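Local coordinates for protein metallo-carboxypeptidase (Pseudomonas aeruginosa, PDB 4A39) that probably acts as a zinc-dependent carboxypeptidase of the M14 family, removing residues from the C-terminal end of peptide substrates, at residues M14-D19 and I25-A30; F52-E57 and L107-E112; F351-H354 and E359-T362. All blocks are in the same frame, centred on the assembly; numbering follows the deposited sequence.

How the contacts relate
From the N terminus, the chain forms contact 1 first, where strands 15-17 and 26-29 approach around the short loop between 14-19 and 25-30. Contact 2 follows, closing a far longer excursion of 49 residues between segments 52-57 and 107-112. Contact 3 comes last, drawing together two parts, four residues apart, of the loop that runs from strand 343-350 to helix 366-383. The three lie in series, none nested in or crossing another. Contacts 1 and 2 touch, their centres about 10 Å apart, because strand 15-17 pairs with strand 53-57 in the N-terminal domain. Contact 3 belongs to the zinc carboxypeptidase domain, its centre about 17 Å from that of contact 2.

Contact 1 (M14-D19 and I25-A30); sequences MQIRAD and IQVIDA
Ile-16 and Val-27 lie at the middle of a seam in the N-terminal beta-sandwich, where strands 15-17 and 26-29, the two outermost strands of its long sheet, come side by side. They run antiparallel, yet no hydrogen bond joins them; each spends its backbone bonds on its own neighbour, strand 53-57 or strand 36-39, and apolar side chains make the join. The packing is close where the CG2 methyl of Val-27 presses on CB of Ile-16 at 3.7 Å, and equally close where CB of Ala-18 meets CG2 of Ile-25 at 3.7 Å; the single methyl of Ala-18 lets the strands draw together there. With chi1 at -61°, CG1 of Ile-16 sits beside the backbone N, and the extended chain beyond carries CD1 to within 3.9 Å of CB of Ala-30. On their inner side, Ile-16 and Ile-25 also reach Phe-54, tying the seam to the sandwich interior. Small Ala-30 leaves room for CG of Met-14 too, 4.1 Å from its CB, while the bend at chi3 of the flexible thioether brings CE of Met-14 to 3.6 Å from O of Ala-30. The contact lies at the surface, with Val-27 itself exposed; Gln-15 and Gln-26 point away into polar surroundings, as hydrophilic residues on exposed strand positions should, and so does Arg-17. Its guanidinium is held between acids: NH2 forms a salt bridge with Glu-57, while NH1 reaches back along its own segment. That second bond runs 2.9 Å from NH1 of Arg-17 to OD1 of Asp-19 at 162°, nearly in the guanidinium plane, meeting the oxygen on its syn side but 31° out of the carboxylate plane.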
ATOM      1  N   MET A  14      15.394  24.684  16.594  1.00 19.24           N
ATOM      2  CA  MET A  14      15.162  23.246  16.280  1.00 16.52           C
ATOM      3  C   MET A  14      15.747  22.927  14.909  1.00 15.92           C
ATOM      4  O   MET A  14      16.065  23.830  14.136  1.00 15.66           O
ATOM      5  CB  MET A  14      13.660  22.949  16.257  1.00 18.03           C
ATOM      6  CG  MET A  14      12.956  23.519  15.034  1.00 18.52           C
ATOM      7  SD  MET A  14      11.169  23.320  15.060  1.00 22.31           S
ATOM      8  CE  MET A  14      10.694  24.819  15.913  1.00 18.29           C
ATOM      9  N   GLN A  15      15.885  21.639  14.609  1.00 14.37           N
ATOM     10  CA  GLN A  15      16.411  21.218  13.315  1.00 13.23           C
ATOM     11  C   GLN A  15      15.491  20.169  12.707  1.00 11.83           C
ATOM     12  O   GLN A  15      15.036  19.259  13.395  1.00 11.56           O
ATOM     13  CB  GLN A  15      17.825  20.651  13.463  1.00 16.00           C
ATOM     14  CG  GLN A  15      18.838  21.666  13.960  1.00 20.20           C
ATOM     15  CD  GLN A  15      20.198  21.499  13.308  1.00 23.39           C
ATOM     16  OE1 GLN A  15      20.847  20.460  13.448  1.00 25.48           O
ATOM     17  NE2 GLN A  15      20.633  22.526  12.584  1.00 24.18           N
ATOM     18  N   ILE A  16      15.216  20.314  11.415  1.00  9.41           N
ATOM     19  CA  ILE A  16      14.341  19.396  10.696  1.00  8.51           C
ATOM     20  C   ILE A  16      15.120  18.777   9.545  1.00  8.60           C
ATOM     21  O   ILE A  16      15.911  19.453   8.887  1.00  9.01           O
ATOM     22  CB  ILE A  16      13.099  20.144  10.155  1.00  8.01           C
ATOM     23  CG1 ILE A  16      12.314  20.728  11.333  1.00  9.25           C
ATOM     24  CG2 ILE A  16      12.227  19.203   9.327  1.00  9.77           C
ATOM     25  CD1 ILE A  16      11.095  21.542  10.948  1.00  8.82           C
ATOM     26  N   ARG A  17      14.902  17.488   9.311  1.00  7.92           N
ATOM     27  CA  ARG A  17      15.606  16.790   8.247  1.00  9.03           C
ATOM     28  C   ARG A  17      14.820  15.593   7.720  1.00  9.53           C
ATOM     29  O   ARG A  17      13.905  15.092   8.379  1.00  7.89           O
ATOM     30  CB  ARG A  17      16.978  16.328   8.754  1.00 11.07           C
ATOM     31  CG  ARG A  17      16.931  15.332   9.900  1.00 13.22           C
ATOM     32  CD  ARG A  17      18.320  15.133  10.503  1.00 15.09           C
ATOM     33  NE  ARG A  17      18.316  14.222  11.645  1.00 17.08           N
ATOM     34  CZ  ARG A  17      18.261  12.896  11.551  1.00 18.85           C
ATOM     35  NH1 ARG A  17      18.215  12.309  10.361  1.00 19.06           N
ATOM     36  NH2 ARG A  17      18.259  12.152  12.650  1.00 19.62           N
ATOM     37  N   ALA A  18      15.183  15.145   6.523  1.00  8.21           N
ATOM     38  CA  ALA A  18      14.521  14.009   5.891  1.00  8.23           C
ATOM     39  C   ALA A  18      15.548  13.137   5.180  1.00  8.90           C
ATOM     40  O   ALA A  18      15.224  12.456   4.207  1.00  9.24           O
ATOM     41  CB  ALA A  18      13.482  14.504   4.894  1.00  8.91           C
ATOM     42  N   ASP A  19      16.780  13.158   5.682  1.00 10.54           N
ATOM     43  CA  ASP A  19      17.876  12.391   5.099  1.00 11.22           C
ATOM     44  C   ASP A  19      17.894  10.946   5.590  1.00 10.03           C
ATOM     45  O   ASP A  19      18.825  10.511   6.270  1.00  9.74           O
ATOM     46  CB  ASP A  19      19.215  13.080   5.408  1.00 12.69           C
ATOM     47  CG  ASP A  19      19.494  13.193   6.900  1.00 15.05           C
ATOM     48  OD1 ASP A  19      18.548  13.456   7.675  1.00 14.92           O
ATOM     49  OD2 ASP A  19      20.671  13.033   7.298  1.00 17.20           O
ATOM     50  N   ILE A  25      10.819  16.025   2.488  1.00  6.20           N
ATOM     51  CA  ILE A  25      10.485  17.362   2.965  1.00  5.99           C
ATOM     52  C   ILE A  25      11.584  18.343   2.576  1.00  5.26           C
ATOM     53  O   ILE A  25      12.744  17.959   2.404  1.00  5.68           O
ATOM     54  CB  ILE A  25      10.309  17.412   4.509  1.00  5.24           C
ATOM     55  CG1 ILE A  25       9.333  18.531   4.886  1.00  5.63           C
ATOM     56  CG2 ILE A  25      11.638  17.683   5.196  1.00  6.90           C
ATOM     57  CD1 ILE A  25       7.906  18.247   4.485  1.00  4.89           C
ATOM     58  N   GLN A  26      11.192  19.605   2.423  1.00  5.30           N
ATOM     59  CA  GLN A  26      12.106  20.701   2.121  1.00  5.95           C
ATOM     60  C   GLN A  26      11.826  21.713   3.226  1.00  6.12           C
ATOM     61  O   GLN A  26      10.678  22.103   3.430  1.00  6.56           O
ATOM     62  CB  GLN A  26      11.799  21.325   0.751  1.00  6.11           C
ATOM     63  CG  GLN A  26      12.114  20.420  -0.449  1.00  6.52           C
ATOM     64  CD  GLN A  26      13.600  20.326  -0.762  1.00  9.00           C
ATOM     65  OE1 GLN A  26      14.431  20.195   0.134  1.00 12.46           O
ATOM     66  NE2 GLN A  26      13.937  20.373  -2.051  1.00 10.12           N
ATOM     67  N   VAL A  27      12.860  22.126   3.954  1.00  6.34           N
ATOM     68  CA  VAL A  27      12.667  23.090   5.034  1.00  6.19           C
ATOM     69  C   VAL A  27      12.720  24.518   4.508  1.00  7.24           C
ATOM     70  O   VAL A  27      13.667  24.893   3.830  1.00  7.83           O
ATOM     71  CB  VAL A  27      13.750  22.931   6.128  1.00  6.85           C
ATOM     72  CG1 VAL A  27      13.578  24.000   7.204  1.00  7.64           C
ATOM     73  CG2 VAL A  27      13.656  21.546   6.744  1.00  8.13           C
ATOM     74  N   ILE A  28      11.692  25.305   4.813  1.00  7.78           N
ATOM     75  CA  ILE A  28      11.658  26.694   4.381  1.00  9.19           C
ATOM     76  C   ILE A  28      12.146  27.546   5.542  1.00  9.32           C
ATOM     77  O   ILE A  28      13.141  28.260   5.430  1.00 10.04           O
ATOM     78  CB  ILE A  28      10.230  27.133   3.991  1.00  8.38           C
ATOM     79  CG1 ILE A  28       9.768  26.342   2.762  1.00  7.97           C
ATOM     80  CG2 ILE A  28      10.199  28.633   3.707  1.00 10.77           C
ATOM     81  CD1 ILE A  28       8.338  26.610   2.350  1.00  8.53           C
ATOM     82  N   ASP A  29      11.450  27.445   6.669  1.00  9.97           N
ATOM     83  CA  ASP A  29      11.801  28.215   7.855  1.00 10.50           C
ATOM     84  C   ASP A  29      11.262  27.547   9.114  1.00 10.93           C
ATOM     85  O   ASP A  29      10.062  27.285   9.225  1.00  9.96           O
ATOM     86  CB  ASP A  29      11.244  29.638   7.716  1.00 12.82           C
ATOM     87  CG  ASP A  29      11.516  30.501   8.932  1.00 14.98           C
ATOM     88  OD1 ASP A  29      12.534  30.278   9.617  1.00 14.33           O
ATOM     89  OD2 ASP A  29      10.711  31.422   9.188  1.00 17.88           O
ATOM     90  N   ALA A  30      12.156  27.264  10.057  1.00  9.72           N
ATOM     91  CA  ALA A  30      11.771  26.628  11.307  1.00  9.00           C
ATOM     92  C   ALA A  30      12.320  27.407  12.505  1.00  9.97           C
ATOM     93  O   ALA A  30      12.563  26.839  13.569  1.00 11.97           O
ATOM     94  CB  ALA A  30      12.275  25.187  11.332  1.00 10.06           C
TER

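Contact 2 (F52-E57 and L107-E112); sequences FHFKVE and LHFQLE
The rings of Phe-54 and Phe-109 meet rim to rim, their planes about 30° apart, CZ of Phe-54 lying 3.9 Å from CZ of Phe-109 and close to the plane of each ring. Neither gives its face to the other; the second neighbour at the Phe-54 edge is CG2 of Val-56, from its own strand. The two side chains advance from opposite directions, each with CG between the backbone N and the carbonyl carbon (chi1 59° and 49°), and they span a gap too wide for the backbones to bond. Phenylalanine fits here because it is long, rigid and wholly apolar. Beside this pair, Phe-52 points its ring at Leu-107, CE2 of Phe-52 approaching CD2 of Leu-107 obliquely at 4.3 Å; the branched leucine offers a methyl to the ring. All four residues are buried. This is the interior of the N-terminal beta-sandwich, with strands 53-57 and 106-111 contributing from opposing layers. Strand 53-57 is hydrogen-bonded to strand 15-17 on one side and 118-121 on the other. Phe-120 of the latter meets both central rings, while Phe-67 of strand 65-69 joins Phe-109 and Leu-69 of that strand touches both Phe-52 and Leu-107.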
ATOM      1  N   PHE A  52       4.909  12.720   2.651  1.00  5.45           N
ATOM      2  CA  PHE A  52       5.923  13.496   3.357  1.00  4.71           C
ATOM      3  C   PHE A  52       6.353  12.671   4.561  1.00  4.15           C
ATOM      4  O   PHE A  52       5.601  11.823   5.038  1.00  4.46           O
ATOM      5  CB  PHE A  52       5.371  14.865   3.798  1.00  5.96           C
ATOM      6  CG  PHE A  52       4.213  14.788   4.760  1.00  5.24           C
ATOM      7  CD1 PHE A  52       4.428  14.687   6.132  1.00  4.67           C
ATOM      8  CD2 PHE A  52       2.905  14.840   4.290  1.00  6.11           C
ATOM      9  CE1 PHE A  52       3.354  14.642   7.023  1.00  6.42           C
ATOM     10  CE2 PHE A  52       1.823  14.795   5.165  1.00  5.48           C
ATOM     11  CZ  PHE A  52       2.048  14.695   6.540  1.00  5.24           C
ATOM     12  N   HIS A  53       7.572  12.908   5.030  1.00  4.08           N
ATOM     13  CA  HIS A  53       8.119  12.184   6.171  1.00  3.83           C
ATOM     14  C   HIS A  53       9.372  12.928   6.617  1.00  3.98           C
ATOM     15  O   HIS A  53      10.341  13.027   5.870  1.00  3.92           O
ATOM     16  CB  HIS A  53       8.468  10.747   5.748  1.00  5.06           C
ATOM     17  CG  HIS A  53       8.991   9.888   6.859  1.00  6.57           C
ATOM     18  ND1 HIS A  53       9.501   8.626   6.638  1.00  5.79           N
ATOM     19  CD2 HIS A  53       9.083  10.102   8.194  1.00  6.85           C
ATOM     20  CE1 HIS A  53       9.887   8.101   7.787  1.00  8.22           C
ATOM     21  NE2 HIS A  53       9.643   8.975   8.747  1.00  6.42           N
ATOM     22  N   PHE A  54       9.349  13.462   7.833  1.00  3.96           N
ATOM     23  CA  PHE A  54      10.497  14.195   8.347  1.00  4.00           C
ATOM     24  C   PHE A  54      10.648  14.074   9.852  1.00  5.59           C
ATOM     25  O   PHE A  54       9.716  13.681  10.557  1.00  6.85           O
ATOM     26  CB  PHE A  54      10.420  15.684   7.967  1.00  5.15           C
ATOM     27  CG  PHE A  54       9.192  16.391   8.478  1.00  6.22           C
ATOM     28  CD1 PHE A  54       8.012  16.385   7.741  1.00  4.08           C
ATOM     29  CD2 PHE A  54       9.219  17.071   9.698  1.00  5.36           C
ATOM     30  CE1 PHE A  54       6.875  17.051   8.206  1.00  6.81           C
ATOM     31  CE2 PHE A  54       8.087  17.738  10.172  1.00  4.45           C
ATOM     32  CZ  PHE A  54       6.913  17.728   9.422  1.00  5.28           C
ATOM     33  N   LYS A  55      11.838  14.409  10.337  1.00  6.40           N
ATOM     34  CA  LYS A  55      12.131  14.353  11.762  1.00  6.93           C
ATOM     35  C   LYS A  55      12.452  15.747  12.289  1.00  7.08           C
ATOM     36  O   LYS A  55      13.091  16.550  11.607  1.00  6.61           O
ATOM     37  CB  LYS A  55      13.327  13.431  12.033  1.00  7.59           C
ATOM     38  CG  LYS A  55      13.090  11.965  11.709  1.00 11.87           C
ATOM     39  CD  LYS A  55      14.266  11.115  12.175  1.00 15.34           C
ATOM     40  CE  LYS A  55      14.111   9.667  11.750  1.00 16.38           C
ATOM     41  NZ  LYS A  55      15.261   8.830  12.204  1.00 17.78           N
ATOM     42  N   VAL A  56      11.985  16.033  13.501  1.00  7.48           N
ATOM     43  CA  VAL A  56      12.250  17.319  14.140  1.00  8.63           C
ATOM     44  C   VAL A  56      13.067  17.023  15.394  1.00  9.50           C
ATOM     45  O   VAL A  56      12.738  16.115  16.153  1.00  9.32           O
ATOM     46  CB  VAL A  56      10.944  18.039  14.553  1.00  8.59           C
ATOM     47  CG1 VAL A  56      11.256  19.447  15.047  1.00  8.33           C
ATOM     48  CG2 VAL A  56       9.982  18.099  13.376  1.00  5.85           C
ATOM     49  N   GLU A  57      14.139  17.774  15.612  1.00  9.57           N
ATOM     50  CA  GLU A  57      14.967  17.562  16.792  1.00 10.81           C
ATOM     51  C   GLU A  57      15.245  18.899  17.465  1.00  9.71           C
ATOM     52  O   GLU A  57      15.148  19.950  16.831  1.00  9.80           O
ATOM     53  CB  GLU A  57      16.285  16.876  16.399  1.00 13.10           C
ATOM     54  CG  GLU A  57      16.088  15.572  15.642  1.00 16.74           C
ATOM     55  CD  GLU A  57      17.383  14.967  15.117  1.00 19.24           C
ATOM     56  OE1 GLU A  57      18.371  15.708  14.925  1.00 21.89           O
ATOM     57  OE2 GLU A  57      17.397  13.740  14.874  1.00 21.42           O
ATOM     58  N   LEU A 107      -1.573  22.586   4.257  1.00  6.18           N
ATOM     59  CA  LEU A 107      -1.958  21.675   5.332  1.00  5.26           C
ATOM     60  C   LEU A 107      -1.284  22.164   6.601  1.00  5.43           C
ATOM     61  O   LEU A 107      -0.086  22.446   6.597  1.00  5.82           O
ATOM     62  CB  LEU A 107      -1.487  20.242   5.047  1.00  5.76           C
ATOM     63  CG  LEU A 107      -1.833  19.217   6.138  1.00  6.99           C
ATOM     64  CD1 LEU A 107      -3.321  18.905   6.080  1.00  8.90           C
ATOM     65  CD2 LEU A 107      -1.024  17.947   5.954  1.00  6.49           C
ATOM     66  N   HIS A 108      -2.054  22.263   7.681  1.00  4.67           N
ATOM     67  CA  HIS A 108      -1.526  22.707   8.964  1.00  4.64           C
ATOM     68  C   HIS A 108      -1.775  21.645  10.026  1.00  5.92           C
ATOM     69  O   HIS A 108      -2.803  20.975  10.011  1.00  6.14           O
ATOM     70  CB  HIS A 108      -2.219  23.996   9.426  1.00  6.34           C
ATOM     71  CG  HIS A 108      -2.255  25.078   8.391  1.00  6.61           C
ATOM     72  ND1 HIS A 108      -3.335  25.280   7.559  1.00  8.52           N
ATOM     73  CD2 HIS A 108      -1.334  26.010   8.048  1.00  6.18           C
ATOM     74  CE1 HIS A 108      -3.077  26.293   6.747  1.00  4.86           C
ATOM     75  NE2 HIS A 108      -1.869  26.752   7.023  1.00  8.37           N
ATOM     76  N   PHE A 109      -0.823  21.483  10.939  1.00  5.03           N
ATOM     77  CA  PHE A 109      -0.995  20.561  12.049  1.00  4.34           C
ATOM     78  C   PHE A 109      -0.202  21.070  13.248  1.00  5.44           C
ATOM     79  O   PHE A 109       0.838  21.718  13.088  1.00  5.27           O
ATOM     80  CB  PHE A 109      -0.640  19.107  11.662  1.00  4.64           C
ATOM     81  CG  PHE A 109       0.679  18.935  10.954  1.00  4.14           C
ATOM     82  CD1 PHE A 109       1.846  18.683  11.672  1.00  4.19           C
ATOM     83  CD2 PHE A 109       0.735  18.934   9.563  1.00  5.77           C
ATOM     84  CE1 PHE A 109       3.051  18.425  11.013  1.00  4.30           C
ATOM     85  CE2 PHE A 109       1.939  18.676   8.892  1.00  6.39           C
ATOM     86  CZ  PHE A 109       3.096  18.421   9.620  1.00  4.84           C
ATOM     87  N   GLN A 110      -0.721  20.810  14.446  1.00  5.15           N
ATOM     88  CA  GLN A 110      -0.083  21.281  15.666  1.00  5.80           C
ATOM     89  C   GLN A 110       0.200  20.193  16.693  1.00  5.91           C
ATOM     90  O   GLN A 110      -0.520  19.193  16.788  1.00  6.43           O
ATOM     91  CB  GLN A 110      -0.944  22.363  16.339  1.00  5.58           C
ATOM     92  CG  GLN A 110      -1.384  23.522  15.439  1.00  5.00           C
ATOM     93  CD  GLN A 110      -2.557  23.171  14.537  1.00  6.63           C
ATOM     94  OE1 GLN A 110      -3.546  22.588  14.982  1.00  7.07           O
ATOM     95  NE2 GLN A 110      -2.455  23.540  13.263  1.00  6.44           N
ATOM     96  N   LEU A 111       1.249  20.413  17.479  1.00  5.83           N
ATOM     97  CA  LEU A 111       1.637  19.482  18.527  1.00  5.70           C
ATOM     98  C   LEU A 111       2.483  20.166  19.585  1.00  7.52           C
ATOM     99  O   LEU A 111       3.359  20.971  19.267  1.00  7.45           O
ATOM    100  CB  LEU A 111       2.450  18.318  17.946  1.00  6.22           C
ATOM    101  CG  LEU A 111       3.033  17.332  18.970  1.00  7.48           C
ATOM    102  CD1 LEU A 111       1.907  16.525  19.610  1.00  7.61           C
ATOM    103  CD2 LEU A 111       4.023  16.403  18.285  1.00  8.58           C
ATOM    104  N   GLU A 112       2.200  19.870  20.850  1.00  8.32           N
ATOM    105  CA  GLU A 112       3.016  20.379  21.946  1.00  9.22           C
ATOM    106  C   GLU A 112       3.735  19.088  22.333  1.00  8.45           C
ATOM    107  O   GLU A 112       3.214  18.287  23.115  1.00  9.40           O
ATOM    108  CB  GLU A 112       2.160  20.874  23.110  1.00 11.99           C
ATOM    109  CG  GLU A 112       2.991  21.499  24.220  1.00 14.35           C
ATOM    110  CD  GLU A 112       2.168  21.909  25.421  1.00 17.15           C
ATOM    111  OE1 GLU A 112       1.118  22.551  25.231  1.00 18.45           O
ATOM    112  OE2 GLU A 112       2.581  21.594  26.557  1.00 20.25           O
TER

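Contact 3 (F351-H354 and E359-T362); sequences FKDH and EPGT
The carboxylate of Asp-353 holds the backbone of Glu-359: N of Glu-359 donates over 2.9 Å at 171°, almost straight, to OD2 of Asp-353, which accepts with its syn lone pair. What aims the acid is its first torsion, which swings CG anti to the backbone N (chi1 -162°) and sends the short side chain across to the other segment. Aspartate is well suited, because one oxygen can reach over while the other stays near its own backbone. OD1 takes N of His-354 at 2.7 Å, a more bent bond at 137° that arrives from above the carboxylate plane, and it also forms a salt bridge with Arg-368 of helix 366-383. With both oxygens engaged, the buried group is fixed in rotation, and Arg-368 would be expected to favour the charged form of the aspartate. This loop lies in the zinc carboxypeptidase domain, following strand 343-350, and Arg-97 of the N-terminal domain bonds to O of both Phe-351 and Thr-362. Next to Glu-359, Pro-360 has no N-H to offer, so its N, 3.6 Å from OD2 of Asp-353, is merely close by. Here the chain enters a beta-turn: N of Thr-362 bonds to O of Glu-359 at 3.1 Å, and Pro-360 and Gly-361 occupy the corners, the proline ring restricting phi to the value the turn needs. Glu-359 turns its own extended side chain away from Asp-353 toward a long, weak ion pair with Arg-368, its OE1 6.2 Å from OD1 of Asp-353.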
ATOM      1  N   PHE A 351      -5.772   6.698   3.747  1.00  4.86           N
ATOM      2  CA  PHE A 351      -4.696   7.424   4.415  1.00  3.60           C
ATOM      3  C   PHE A 351      -5.323   8.122   5.620  1.00  3.42           C
ATOM      4  O   PHE A 351      -4.620   8.528   6.546  1.00  3.00           O
ATOM      5  CB  PHE A 351      -4.078   8.495   3.505  1.00  3.43           C
ATOM      6  CG  PHE A 351      -3.013   7.972   2.591  1.00  2.96           C
ATOM      7  CD1 PHE A 351      -3.343   7.428   1.354  1.00  3.70           C
ATOM      8  CD2 PHE A 351      -1.680   8.008   2.974  1.00  2.56           C
ATOM      9  CE1 PHE A 351      -2.354   6.928   0.511  1.00  2.67           C
ATOM     10  CE2 PHE A 351      -0.680   7.509   2.139  1.00  2.38           C
ATOM     11  CZ  PHE A 351      -1.019   6.968   0.903  1.00  4.20           C
ATOM     12  N   LYS A 352      -6.645   8.275   5.583  1.00  3.72           N
ATOM     13  CA  LYS A 352      -7.402   8.916   6.659  1.00  5.97           C
ATOM     14  C   LYS A 352      -7.781   7.818   7.653  1.00  6.59           C
ATOM     15  O   LYS A 352      -6.901   7.159   8.201  1.00  9.13           O
ATOM     16  CB  LYS A 352      -8.652   9.605   6.081  1.00  4.25           C
ATOM     17  CG  LYS A 352      -8.330  10.773   5.146  1.00  3.64           C
ATOM     18  CD  LYS A 352      -9.573  11.310   4.455  1.00  4.03           C
ATOM     19  CE  LYS A 352      -9.237  12.488   3.543  1.00  4.78           C
ATOM     20  NZ  LYS A 352     -10.458  13.003   2.854  1.00  3.96           N
ATOM     21  N   ASP A 353      -9.074   7.615   7.888  1.00  6.99           N
ATOM     22  CA  ASP A 353      -9.528   6.562   8.800  1.00  6.33           C
ATOM     23  C   ASP A 353     -10.538   5.740   8.011  1.00  5.86           C
ATOM     24  O   ASP A 353     -10.931   6.128   6.912  1.00  7.48           O
ATOM     25  CB  ASP A 353     -10.222   7.185  10.027  1.00  6.36           C
ATOM     26  CG  ASP A 353     -10.331   6.224  11.220  1.00  6.93           C
ATOM     27  OD1 ASP A 353     -10.040   5.021  11.089  1.00  7.37           O
ATOM     28  OD2 ASP A 353     -10.725   6.692  12.310  1.00  9.39           O
ATOM     29  N   HIS A 354     -10.916   4.585   8.550  1.00  5.57           N
ATOM     30  CA  HIS A 354     -11.945   3.754   7.934  1.00  5.24           C
ATOM     31  C   HIS A 354     -13.128   4.222   8.773  1.00  6.93           C
ATOM     32  O   HIS A 354     -13.382   3.691   9.851  1.00  7.11           O
ATOM     33  CB  HIS A 354     -11.658   2.269   8.178  1.00  6.64           C
ATOM     34  CG  HIS A 354     -12.691   1.347   7.603  1.00  7.00           C
ATOM     35  ND1 HIS A 354     -13.421   0.472   8.380  1.00  9.33           N
ATOM     36  CD2 HIS A 354     -13.102   1.149   6.328  1.00  3.68           C
ATOM     37  CE1 HIS A 354     -14.235  -0.227   7.609  1.00  5.76           C
ATOM     38  NE2 HIS A 354     -14.061   0.165   6.359  1.00  8.47           N
ATOM     39  N   GLU A 359     -11.518   5.258  14.753  1.00  8.39           N
ATOM     40  CA  GLU A 359     -10.454   5.088  15.739  1.00  7.67           C
ATOM     41  C   GLU A 359      -9.530   6.288  15.490  1.00  7.83           C
ATOM     42  O   GLU A 359      -8.377   6.135  15.088  1.00  7.89           O
ATOM     43  CB  GLU A 359      -9.730   3.748  15.522  1.00  8.92           C
ATOM     44  CG  GLU A 359     -10.606   2.544  15.890  1.00 11.09           C
ATOM     45  CD  GLU A 359      -9.961   1.189  15.631  1.00 13.33           C
ATOM     46  OE1 GLU A 359      -8.712   1.081  15.634  1.00 13.89           O
ATOM     47  OE2 GLU A 359     -10.720   0.212  15.444  1.00 15.13           O
ATOM     48  N   PRO A 360     -10.048   7.508  15.730  1.00  7.99           N
ATOM     49  CA  PRO A 360      -9.373   8.803  15.553  1.00  9.36           C
ATOM     50  C   PRO A 360      -7.958   8.951  16.098  1.00 10.31           C
ATOM     51  O   PRO A 360      -7.148   9.686  15.527  1.00 10.20           O
ATOM     52  CB  PRO A 360     -10.332   9.790  16.220  1.00 10.51           C
ATOM     53  CG  PRO A 360     -11.657   9.135  16.082  1.00 11.40           C
ATOM     54  CD  PRO A 360     -11.347   7.701  16.399  1.00  8.05           C
ATOM     55  N   GLY A 361      -7.664   8.273  17.203  1.00  8.95           N
ATOM     56  CA  GLY A 361      -6.342   8.377  17.792  1.00  7.91           C
ATOM     57  C   GLY A 361      -5.229   7.948  16.855  1.00  5.79           C
ATOM     58  O   GLY A 361      -4.125   8.492  16.898  1.00  5.34           O
ATOM     59  N   THR A 362      -5.519   6.976  15.999  1.00  6.07           N
ATOM     60  CA  THR A 362      -4.520   6.475  15.062  1.00  5.78           C
ATOM     61  C   THR A 362      -4.970   6.554  13.614  1.00  6.71           C
ATOM     62  O   THR A 362      -4.139   6.476  12.704  1.00  6.26           O
ATOM     63  CB  THR A 362      -4.205   4.993  15.313  1.00  5.31           C
ATOM     64  OG1 THR A 362      -5.398   4.221  15.107  1.00  8.28           O
ATOM     65  CG2 THR A 362      -3.705   4.777  16.727  1.00  7.59           C
TER